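Local coordinates for HD domain-containing protein (Aquifex aeolicus, PDB 2HEK) that is of unknown function but binds zinc and GDP at separate sites and may act as a dGTPase, at residues A[1-9]-A[14-23]; A[165-175]-A[213-221]. One frame throughout, in Å; residues are numbered along the deposited sequence.

Contact 1: A[1-9]-A[14-23]; sequences MIKEFSDPL and RVGEAGLRLI. With GDP (guanosine-5'-diphosphate), chain H.
Lys3 and Val15 join the two strands of the N-terminal beta hairpin through a reciprocal pair of backbone hydrogen bonds. Lys3 N donates to Val15 O (3.0 Å), and Val15 N returns an almost straight bond to Lys3 O (2.9 Å, 171° at the hydrogen). Beyond Gly16, the N-cap residue, the second strand passes directly into helix 17-23.

Apolar packing gathers on the face that carries Lys3 and Val15, where the ring of Phe5 also reaches. Val15 CG2 meets Phe5 CE2 obliquely at 3.7 Å, Leu20 CD1 lies at the edge of the same ring, and Ile23 CD1 also approaches it. Leu20 CD2 rests against Lys3 CE, the aliphatic part of the lysine chain. Helix 51-69 adds Leu56 to Phe5 and Tyr59 to Val15.

On the other face Arg14 bends at chi3 (57°), which lays its guanidinium beside Ile2; CG2 of Ile2 sits over one face of the group, 3.4 Å from Arg14 NH2. Glu4 and Arg14 touch through their CG methylenes, whereas the carboxylate of Glu4 forms its salt bridge with Arg184 of the third subunit.

The nucleotide is held from the Lys3 face. Lys3 NZ donates to the alpha-phosphate oxygen O1A of GDP (3.0 Å), Phe5 CE1 comes within 3.2 Å of GDP C4, and Leu20 CD1 lies 3.7 Å from GDP N2. With Asp24, Gln29 and Arg32 also bonding to GDP, the hairpin and the following helix supply one wall of a pocket that combines apolar contact to the base with a cationic hold on the phosphate.

Contact 2: A[165-175]-A[213-221]; sequences YLRRDAYFCGV and RYFMYVQVY
Met216 is bent at chi2 (-55°) and chi3 (-60°), which curls its thioether back against Asp169 and Ala170. This is a helix-helix packing that joins helix 160-173 of the HD domain, which carries the zinc ligand Asp161, to helix 203-221 of the HD-associated region, at 47° between the local axes, 10.4 Å apart.

Met216 is the central wedge. Its CE touches Asp169 CB at 3.5 Å, and its SD packs against Ala170 CB. Leu166 runs alongside it, pointing the other way, and uses CD2 to meet both Met216 CG and the edge of the Tyr221 ring. Past the helix end, Val175 folds back to the partner helix, its CG2 3.5 Å from Val220 CG2, while Cys173 SG leans on Val220 CG1. Gly174, with positive phi, makes the turn, and Ala170 O receives both Gly174 N and Val175 N.

A widened pi-type turn at 217-221, in which Met216 O accepts from Val220 N and Tyr221 N, ends the second helix. Tyr221 OH donates to Asp169 OD2 (2.6 Å), with the carboxylate and ring planes nearly perpendicular, although the placement of OD2 is less certain; a glycerol also bonds to that oxygen. Arg213 NH1 binds the carbonyl of Glu319. Next to the zinc ligands His54 and Asp161, Tyr165 is also linked to the second helix by a water molecule, which lies 2.8 Å from Tyr165 OH and accepts from Arg213 NE at 3.0 Å.

How the contacts relate
The two contacts follow one another along the chain, contact 1 first, and their centres lie about 25 Å apart. The N-terminal hairpin of contact 1 sits toward the periphery, about 22 Å from the centre of the chain, whereas the helix pair of contact 2 is buried about 11 Å from it. They meet where the 1-9 segment leaves its strand: Asp7 OD2 forms a 2.9 Å salt bridge with Arg168 NH2, and Leu9 packs on helix 160-173. That metal-site helix thus connects the GDP-binding hairpin with the helix 203-221 side of the fold. Both contacts also touch the second subunit, although the GDP and zinc sites remain well separated.

Contact 1: A[1-9]-A[14-23]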
loop_
_atom_site.group_PDB
_atom_site.type_symbol
_atom_site.label_atom_id
_atom_site.label_comp_id
_atom_site.label_asym_id
_atom_site.label_seq_id
_atom_site.Cartn_x
_atom_site.Cartn_y
_atom_site.Cartn_z
ATOM N N MET A 1 -14.233 -13.393 25.837
ATOM C CA MET A 1 -14.138 -12.123 26.626
ATOM C C MET A 1 -13.658 -10.941 25.767
ATOM O O MET A 1 -14.303 -9.895 25.744
ATOM C CB MET A 1 -13.252 -12.306 27.860
ATOM C CG MET A 1 -13.340 -11.168 28.878
ATOM S SD MET A 1 -12.209 -9.785 28.568
ATOM C CE MET A 1 -10.606 -10.610 28.574
ATOM N N ILE A 2 -12.511 -11.094 25.107
ATOM C CA ILE A 2 -12.147 -10.248 23.968
ATOM C C ILE A 2 -11.716 -11.170 22.812
ATOM O O ILE A 2 -10.752 -11.935 22.954
ATOM C CB ILE A 2 -11.057 -9.206 24.313
ATOM C CG1 ILE A 2 -11.637 -8.111 25.214
ATOM C CG2 ILE A 2 -10.494 -8.580 23.051
ATOM C CD1 ILE A 2 -10.693 -6.954 25.531
ATOM N N LYS A 3 -12.462 -11.126 21.702
ATOM C CA LYS A 3 -12.120 -11.881 20.488
ATOM C C LYS A 3 -11.655 -10.938 19.389
ATOM O O LYS A 3 -12.110 -9.788 19.332
ATOM C CB LYS A 3 -13.290 -12.743 20.010
ATOM C CG LYS A 3 -13.533 -13.943 20.955
ATOM C CD LYS A 3 -14.063 -15.200 20.251
ATOM C CE LYS A 3 -14.727 -16.174 21.264
ATOM N NZ LYS A 3 -15.634 -17.201 20.621
ATOM N N GLU A 4 -10.751 -11.431 18.540
ATOM C CA GLU A 4 -10.189 -10.678 17.418
ATOM C C GLU A 4 -10.745 -11.229 16.112
ATOM O O GLU A 4 -10.778 -12.457 15.924
ATOM C CB GLU A 4 -8.682 -10.894 17.340
ATOM C CG GLU A 4 -7.877 -10.036 18.188
ATOM C CD GLU A 4 -6.394 -10.310 17.983
ATOM O OE1 GLU A 4 -6.017 -11.435 17.540
ATOM O OE2 GLU A 4 -5.616 -9.383 18.251
ATOM N N PHE A 5 -11.149 -10.331 15.210
ATOM C CA PHE A 5 -11.666 -10.720 13.890
ATOM C C PHE A 5 -10.757 -10.101 12.861
ATOM O O PHE A 5 -10.531 -8.894 12.911
ATOM C CB PHE A 5 -13.037 -10.110 13.664
ATOM C CG PHE A 5 -14.127 -10.679 14.544
ATOM C CD1 PHE A 5 -14.899 -11.744 14.116
ATOM C CD2 PHE A 5 -14.381 -10.122 15.796
ATOM C CE1 PHE A 5 -15.934 -12.253 14.912
ATOM C CE2 PHE A 5 -15.393 -10.640 16.628
ATOM C CZ PHE A 5 -16.169 -11.707 16.178
ATOM N N SER A 6 -10.276 -10.883 11.900
ATOM C CA SER A 6 -9.488 -10.330 10.785
ATOM C C SER A 6 -10.359 -9.409 9.992
ATOM O O SER A 6 -11.505 -9.763 9.675
ATOM C CB SER A 6 -8.992 -11.412 9.791
ATOM O OG SER A 6 -8.045 -12.246 10.405
ATOM N N ASP A 7 -9.803 -8.256 9.631
ATOM C CA ASP A 7 -10.513 -7.297 8.771
ATOM C C ASP A 7 -9.437 -6.673 7.929
ATOM O O ASP A 7 -8.584 -5.959 8.468
ATOM C CB ASP A 7 -11.234 -6.218 9.618
ATOM C CG ASP A 7 -12.127 -5.280 8.766
ATOM O OD1 ASP A 7 -11.888 -5.141 7.541
ATOM O OD2 ASP A 7 -13.078 -4.650 9.332
ATOM N N PRO A 8 -9.464 -6.914 6.598
ATOM C CA PRO A 8 -8.384 -6.384 5.735
ATOM C C PRO A 8 -8.308 -4.855 5.747
ATOM O O PRO A 8 -7.259 -4.301 5.393
ATOM C CB PRO A 8 -8.775 -6.880 4.333
ATOM C CG PRO A 8 -10.264 -7.166 4.415
ATOM C CD PRO A 8 -10.464 -7.674 5.825
ATOM N N LEU A 9 -9.374 -4.160 6.192
ATOM C CA LEU A 9 -9.297 -2.708 6.284
ATOM C C LEU A 9 -8.449 -2.263 7.479
ATOM O O LEU A 9 -7.837 -1.212 7.438
ATOM C CB LEU A 9 -10.697 -2.078 6.397
ATOM C CG LEU A 9 -11.372 -1.734 5.066
ATOM C CD1 LEU A 9 -11.625 -2.973 4.153
ATOM C CD2 LEU A 9 -12.620 -1.054 5.469
ATOM N N ARG A 14 -11.069 -5.856 17.520
ATOM C CA ARG A 14 -11.162 -6.470 18.826
ATOM C C ARG A 14 -12.532 -6.136 19.365
ATOM O O ARG A 14 -12.923 -4.973 19.371
ATOM C CB ARG A 14 -10.082 -5.899 19.750
ATOM C CG ARG A 14 -8.688 -6.433 19.453
ATOM C CD ARG A 14 -7.627 -5.824 20.375
ATOM N NE ARG A 14 -7.920 -6.042 21.806
ATOM C CZ ARG A 14 -7.296 -6.930 22.578
ATOM N NH1 ARG A 14 -6.343 -7.700 22.075
ATOM N NH2 ARG A 14 -7.612 -7.042 23.864
ATOM N N VAL A 15 -13.265 -7.151 19.796
ATOM C CA VAL A 15 -14.596 -6.986 20.344
ATOM C C VAL A 15 -14.696 -7.591 21.766
ATOM O O VAL A 15 -14.264 -8.725 21.986
ATOM C CB VAL A 15 -15.640 -7.689 19.437
ATOM C CG1 VAL A 15 -17.063 -7.430 19.939
ATOM C CG2 VAL A 15 -15.515 -7.182 17.962
ATOM N N GLY A 16 -15.297 -6.843 22.699
ATOM C CA GLY A 16 -15.535 -7.292 24.074
ATOM C C GLY A 16 -16.756 -8.180 24.218
ATOM O O GLY A 16 -17.414 -8.513 23.237
ATOM N N GLU A 17 -17.089 -8.562 25.445
ATOM C CA GLU A 17 -18.113 -9.584 25.619
ATOM C C GLU A 17 -19.510 -9.126 25.220
ATOM O O GLU A 17 -20.294 -9.918 24.696
ATOM C CB GLU A 17 -18.131 -10.102 27.061
ATOM C CG GLU A 17 -19.349 -10.976 27.406
ATOM C CD GLU A 17 -19.320 -12.407 26.827
ATOM O OE1 GLU A 17 -19.390 -12.589 25.574
ATOM O OE2 GLU A 17 -19.274 -13.358 27.647
ATOM N N ALA A 18 -19.854 -7.869 25.495
ATOM C CA ALA A 18 -21.208 -7.429 25.139
ATOM C C ALA A 18 -21.392 -7.477 23.618
ATOM O O ALA A 18 -22.404 -7.980 23.109
ATOM C CB ALA A 18 -21.516 -6.024 25.711
ATOM N N GLY A 19 -20.380 -7.003 22.887
ATOM C CA GLY A 19 -20.434 -7.035 21.429
ATOM C C GLY A 19 -20.516 -8.435 20.863
ATOM O O GLY A 19 -21.299 -8.677 19.933
ATOM N N LEU A 20 -19.722 -9.365 21.409
ATOM C CA LEU A 20 -19.770 -10.767 20.953
ATOM C C LEU A 20 -21.141 -11.406 21.109
ATOM O O LEU A 20 -21.605 -12.137 20.219
ATOM C CB LEU A 20 -18.752 -11.614 21.716
ATOM C CG LEU A 20 -18.519 -13.031 21.191
ATOM C CD1 LEU A 20 -17.789 -12.998 19.858
ATOM C CD2 LEU A 20 -17.745 -13.859 22.204
ATOM N N ARG A 21 -21.799 -11.132 22.238
ATOM C CA ARG A 21 -23.135 -11.699 22.501
ATOM C C ARG A 21 -24.108 -11.198 21.448
ATOM O O ARG A 21 -24.951 -11.960 20.904
ATOM C CB ARG A 21 -23.601 -11.293 23.906
ATOM C CG ARG A 21 -22.892 -12.023 25.070
ATOM C CD ARG A 21 -23.571 -11.699 26.453
ATOM N NE ARG A 21 -22.667 -11.020 27.397
ATOM C CZ ARG A 21 -22.889 -9.829 27.955
ATOM N NH1 ARG A 21 -24.013 -9.158 27.693
ATOM N NH2 ARG A 21 -21.985 -9.309 28.783
ATOM N N LEU A 22 -23.961 -9.915 21.108
ATOM C CA LEU A 22 -24.780 -9.318 20.042
ATOM C C LEU A 22 -24.429 -9.877 18.671
ATOM O O LEU A 22 -25.311 -10.204 17.871
ATOM C CB LEU A 22 -24.639 -7.791 20.081
ATOM C CG LEU A 22 -25.236 -7.101 21.322
ATOM C CD1 LEU A 22 -24.635 -5.700 21.482
ATOM C CD2 LEU A 22 -26.783 -7.043 21.229
ATOM N N ILE A 23 -23.132 -9.981 18.384
ATOM C CA ILE A 23 -22.697 -10.551 17.097
ATOM C C ILE A 23 -23.233 -11.971 16.863
ATOM O O ILE A 23 -23.664 -12.322 15.756
ATOM C CB ILE A 23 -21.174 -10.518 16.999
ATOM C CG1 ILE A 23 -20.753 -9.071 16.818
ATOM C CG2 ILE A 23 -20.676 -11.380 15.846
ATOM C CD1 ILE A 23 -19.314 -8.846 17.157
HETATM P PB GDP H . -12.576 -20.640 19.180
HETATM O O1B GDP H . -11.335 -20.996 18.381
HETATM O O2B GDP H . -12.489 -21.298 20.545
HETATM O O3B GDP H . -12.641 -19.135 19.373
HETATM O O3A GDP H . -13.906 -21.180 18.410
HETATM P PA GDP H . -14.853 -20.226 17.499
HETATM O O1A GDP H . -15.409 -19.067 18.306
HETATM O O2A GDP H . -15.985 -20.986 16.845
HETATM O "O5'" GDP H . -13.821 -19.702 16.376
HETATM C "C5'" GDP H . -14.205 -18.777 15.368
HETATM C "C4'" GDP H . -13.184 -17.651 15.350
HETATM O "O4'" GDP H . -13.382 -16.922 14.142
HETATM C "C3'" GDP H . -13.364 -16.671 16.511
HETATM O "O3'" GDP H . -12.274 -16.726 17.445
HETATM C "C2'" GDP H . -13.469 -15.300 15.862
HETATM O "O2'" GDP H . -12.225 -14.608 15.977
HETATM C "C1'" GDP H . -13.757 -15.564 14.386
HETATM N N9 GDP H . -15.191 -15.345 14.008
HETATM C C8 GDP H . -15.617 -14.980 12.779
HETATM N N7 GDP H . -16.969 -14.844 12.713
HETATM C C5 GDP H . -17.448 -15.124 13.941
HETATM C C6 GDP H . -18.780 -15.173 14.588
HETATM O O6 GDP H . -19.811 -14.925 13.952
HETATM N N1 GDP H . -18.846 -15.506 15.885
HETATM C C2 GDP H . -17.757 -15.805 16.628
HETATM N N2 GDP H . -17.905 -16.136 17.934
HETATM N N3 GDP H . -16.502 -15.786 16.106
HETATM C C4 GDP H . -16.279 -15.459 14.794
#

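Contact 2: A[165-175]-A[213-221]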
loop_
_atom_site.group_PDB
_atom_site.type_symbol
_atom_site.label_atom_id
_atom_site.label_comp_id
_atom_site.label_asym_id
_atom_site.label_seq_id
_atom_site.Cartn_x
_atom_site.Cartn_y
_atom_site.Cartn_z
ATOM N N TYR A 165 -17.875 2.691 5.533
ATOM C CA TYR A 165 -18.311 2.209 4.228
ATOM C C TYR A 165 -17.552 2.840 3.067
ATOM O O TYR A 165 -17.338 2.168 2.059
ATOM C CB TYR A 165 -19.843 2.236 4.069
ATOM C CG TYR A 165 -20.572 3.547 3.909
ATOM C CD1 TYR A 165 -20.263 4.424 2.884
ATOM C CD2 TYR A 165 -21.566 3.895 4.829
ATOM C CE1 TYR A 165 -20.954 5.635 2.775
ATOM C CE2 TYR A 165 -22.259 5.112 4.736
ATOM C CZ TYR A 165 -21.946 5.983 3.702
ATOM O OH TYR A 165 -22.614 7.180 3.586
ATOM N N LEU A 166 -17.129 4.102 3.176
ATOM C CA LEU A 166 -16.394 4.701 2.056
ATOM C C LEU A 166 -15.122 3.918 1.807
ATOM O O LEU A 166 -14.820 3.559 0.670
ATOM C CB LEU A 166 -16.054 6.184 2.286
ATOM C CG LEU A 166 -17.248 7.153 2.232
ATOM C CD1 LEU A 166 -16.743 8.543 2.708
ATOM C CD2 LEU A 166 -17.864 7.205 0.790
ATOM N N ARG A 167 -14.378 3.651 2.879
ATOM C CA ARG A 167 -13.126 2.846 2.797
ATOM C C ARG A 167 -13.367 1.395 2.371
ATOM O O ARG A 167 -12.628 0.829 1.541
ATOM C CB ARG A 167 -12.337 2.928 4.130
ATOM C CG ARG A 167 -11.001 2.089 4.217
ATOM C CD ARG A 167 -10.068 2.309 5.585
ATOM N NE ARG A 167 -8.774 1.700 5.325
ATOM C CZ ARG A 167 -7.720 1.913 6.076
ATOM N NH1 ARG A 167 -7.813 2.734 7.125
ATOM N NH2 ARG A 167 -6.576 1.337 5.771
ATOM N N ARG A 168 -14.371 0.741 2.943
ATOM C CA ARG A 168 -14.621 -0.649 2.607
ATOM C C ARG A 168 -15.131 -0.788 1.143
ATOM O O ARG A 168 -14.714 -1.706 0.405
ATOM C CB ARG A 168 -15.635 -1.254 3.622
ATOM C CG ARG A 168 -15.867 -2.798 3.505
ATOM C CD ARG A 168 -16.760 -3.371 4.687
ATOM N NE ARG A 168 -16.181 -2.898 5.951
ATOM C CZ ARG A 168 -15.186 -3.495 6.593
ATOM N NH1 ARG A 168 -14.688 -4.658 6.159
ATOM N NH2 ARG A 168 -14.690 -2.921 7.668
ATOM N N ASP A 169 -16.042 0.108 0.734
ATOM C CA ASP A 169 -16.563 0.114 -0.634
ATOM C C ASP A 169 -15.404 0.300 -1.609
ATOM O O ASP A 169 -15.338 -0.414 -2.597
ATOM C CB ASP A 169 -17.638 1.197 -0.833
ATOM C CG ASP A 169 -18.923 0.929 -0.015
ATOM O OD1 ASP A 169 -19.071 -0.158 0.570
ATOM O OD2 ASP A 169 -19.790 1.821 0.051
ATOM N N ALA A 170 -14.463 1.197 -1.295
ATOM C CA ALA A 170 -13.313 1.461 -2.189
ATOM C C ALA A 170 -12.436 0.220 -2.248
ATOM O O ALA A 170 -11.975 -0.156 -3.296
ATOM C CB ALA A 170 -12.496 2.618 -1.685
ATOM N N TYR A 171 -12.201 -0.406 -1.098
ATOM C CA TYR A 171 -11.300 -1.553 -0.985
ATOM C C TYR A 171 -11.830 -2.723 -1.807
ATOM O O TYR A 171 -11.075 -3.388 -2.509
ATOM C CB TYR A 171 -11.185 -1.970 0.502
ATOM C CG TYR A 171 -10.178 -3.068 0.764
ATOM C CD1 TYR A 171 -8.826 -2.753 0.980
ATOM C CD2 TYR A 171 -10.586 -4.432 0.833
ATOM C CE1 TYR A 171 -7.869 -3.769 1.218
ATOM C CE2 TYR A 171 -9.661 -5.450 1.132
ATOM C CZ TYR A 171 -8.288 -5.084 1.314
ATOM O OH TYR A 171 -7.324 -6.045 1.545
ATOM N N PHE A 172 -13.125 -2.994 -1.722
ATOM C CA PHE A 172 -13.687 -4.159 -2.422
ATOM C C PHE A 172 -14.063 -3.847 -3.864
ATOM O O PHE A 172 -13.944 -4.712 -4.720
ATOM C CB PHE A 172 -14.930 -4.717 -1.702
ATOM C CG PHE A 172 -14.606 -5.491 -0.447
ATOM C CD1 PHE A 172 -14.322 -4.834 0.746
ATOM C CD2 PHE A 172 -14.613 -6.877 -0.450
ATOM C CE1 PHE A 172 -14.009 -5.534 1.909
ATOM C CE2 PHE A 172 -14.300 -7.601 0.752
ATOM C CZ PHE A 172 -13.973 -6.898 1.913
ATOM N N CYS A 173 -14.586 -2.658 -4.145
ATOM C CA CYS A 173 -14.886 -2.327 -5.569
ATOM C C CYS A 173 -13.633 -2.200 -6.398
ATOM O O CYS A 173 -13.661 -2.543 -7.579
ATOM C CB CYS A 173 -15.727 -1.057 -5.735
ATOM S SG CYS A 173 -17.380 -1.252 -5.059
ATOM N N GLY A 174 -12.550 -1.734 -5.769
ATOM C CA GLY A 174 -11.258 -1.482 -6.446
ATOM C C GLY A 174 -11.156 -0.033 -6.927
ATOM O O GLY A 174 -10.739 0.203 -8.038
ATOM N N VAL A 175 -11.504 0.944 -6.082
ATOM C CA VAL A 175 -11.486 2.341 -6.478
ATOM C C VAL A 175 -10.211 2.986 -5.948
ATOM O O VAL A 175 -10.121 3.366 -4.805
ATOM C CB VAL A 175 -12.791 3.082 -6.055
ATOM C CG1 VAL A 175 -12.764 4.566 -6.500
ATOM C CG2 VAL A 175 -13.979 2.394 -6.686
ATOM N N ARG A 213 -14.918 10.973 -0.894
ATOM C CA ARG A 213 -16.367 10.747 -1.003
ATOM C C ARG A 213 -16.893 11.091 -2.407
ATOM O O ARG A 213 -17.701 10.343 -2.998
ATOM C CB ARG A 213 -17.081 11.568 0.082
ATOM C CG ARG A 213 -18.555 11.388 0.148
ATOM C CD ARG A 213 -19.146 12.299 1.284
ATOM N NE ARG A 213 -20.592 12.066 1.427
ATOM C CZ ARG A 213 -21.539 12.809 0.840
ATOM N NH1 ARG A 213 -21.208 13.854 0.066
ATOM N NH2 ARG A 213 -22.817 12.518 1.025
ATOM N N TYR A 214 -16.430 12.206 -2.972
ATOM C CA TYR A 214 -16.806 12.549 -4.370
ATOM C C TYR A 214 -16.464 11.388 -5.318
ATOM O O TYR A 214 -17.273 10.999 -6.164
ATOM C CB TYR A 214 -16.049 13.808 -4.852
ATOM C CG TYR A 214 -16.089 14.021 -6.341
ATOM C CD1 TYR A 214 -17.138 14.743 -6.946
ATOM C CD2 TYR A 214 -15.051 13.537 -7.163
ATOM C CE1 TYR A 214 -17.154 14.969 -8.362
ATOM C CE2 TYR A 214 -15.053 13.752 -8.532
ATOM C CZ TYR A 214 -16.094 14.456 -9.136
ATOM O OH TYR A 214 -16.044 14.639 -10.523
ATOM N N PHE A 215 -15.246 10.852 -5.217
ATOM C CA PHE A 215 -14.883 9.723 -6.092
ATOM C C PHE A 215 -15.792 8.507 -5.950
ATOM O O PHE A 215 -16.179 7.897 -6.950
ATOM C CB PHE A 215 -13.433 9.322 -5.896
ATOM C CG PHE A 215 -12.467 10.238 -6.603
ATOM C CD1 PHE A 215 -11.488 10.928 -5.894
ATOM C CD2 PHE A 215 -12.524 10.378 -7.994
ATOM C CE1 PHE A 215 -10.543 11.765 -6.578
ATOM C CE2 PHE A 215 -11.622 11.211 -8.680
ATOM C CZ PHE A 215 -10.626 11.916 -7.943
ATOM N N MET A 216 -16.141 8.136 -4.722
ATOM C CA MET A 216 -17.032 6.986 -4.555
ATOM C C MET A 216 -18.384 7.220 -5.228
ATOM O O MET A 216 -18.940 6.295 -5.825
ATOM C CB MET A 216 -17.208 6.611 -3.085
ATOM C CG MET A 216 -15.914 6.054 -2.449
ATOM S SD MET A 216 -15.230 4.621 -3.397
ATOM C CE MET A 216 -16.562 3.452 -3.313
ATOM N N TYR A 217 -18.919 8.438 -5.126
ATOM C CA TYR A 217 -20.193 8.767 -5.794
ATOM C C TYR A 217 -20.113 8.706 -7.302
ATOM O O TYR A 217 -20.951 8.057 -7.945
ATOM C CB TYR A 217 -20.766 10.130 -5.323
ATOM C CG TYR A 217 -21.555 9.918 -4.082
ATOM C CD1 TYR A 217 -20.931 9.937 -2.836
ATOM C CD2 TYR A 217 -22.898 9.563 -4.150
ATOM C CE1 TYR A 217 -21.635 9.643 -1.682
ATOM C CE2 TYR A 217 -23.627 9.279 -2.999
ATOM C CZ TYR A 217 -22.983 9.328 -1.770
ATOM O OH TYR A 217 -23.683 9.060 -0.607
ATOM N N VAL A 218 -19.097 9.352 -7.882
ATOM C CA VAL A 218 -19.027 9.372 -9.344
ATOM C C VAL A 218 -18.652 8.011 -9.927
ATOM O O VAL A 218 -19.176 7.614 -10.983
ATOM C CB VAL A 218 -18.144 10.508 -9.924
ATOM C CG1 VAL A 218 -18.769 11.845 -9.565
ATOM C CG2 VAL A 218 -16.681 10.411 -9.467
ATOM N N GLN A 219 -17.780 7.287 -9.235
ATOM C CA GLN A 219 -17.271 6.034 -9.814
ATOM C C GLN A 219 -18.235 4.868 -9.557
ATOM O O GLN A 219 -18.435 4.012 -10.440
ATOM C CB GLN A 219 -15.831 5.745 -9.322
ATOM C CG GLN A 219 -15.197 4.402 -9.758
ATOM C CD GLN A 219 -14.559 4.459 -11.166
ATOM O OE1 GLN A 219 -14.798 5.399 -11.932
ATOM N NE2 GLN A 219 -13.747 3.441 -11.501
ATOM N N VAL A 220 -18.819 4.816 -8.354
ATOM C CA VAL A 220 -19.587 3.622 -7.940
ATOM C C VAL A 220 -21.091 3.880 -7.706
ATOM O O VAL A 220 -21.938 3.297 -8.404
ATOM C CB VAL A 220 -18.983 2.930 -6.660
ATOM C CG1 VAL A 220 -19.844 1.731 -6.272
ATOM C CG2 VAL A 220 -17.509 2.501 -6.881
ATOM N N TYR A 221 -21.432 4.736 -6.742
ATOM C CA TYR A 221 -22.842 4.839 -6.314
ATOM C C TYR A 221 -23.719 5.400 -7.455
ATOM O O TYR A 221 -24.902 5.048 -7.586
ATOM C CB TYR A 221 -23.003 5.673 -5.005
ATOM C CG TYR A 221 -22.049 5.279 -3.851
ATOM C CD1 TYR A 221 -21.470 6.260 -3.041
ATOM C CD2 TYR A 221 -21.730 3.922 -3.583
ATOM C CE1 TYR A 221 -20.601 5.921 -1.980
ATOM C CE2 TYR A 221 -20.837 3.580 -2.539
ATOM C CZ TYR A 221 -20.302 4.587 -1.736
ATOM O OH TYR A 221 -19.415 4.265 -0.698
HETATM O O HOH W 1 -21.660 9.334 2.139
HETATM O O HOH W 2 -12.996 1.206 -10.398
#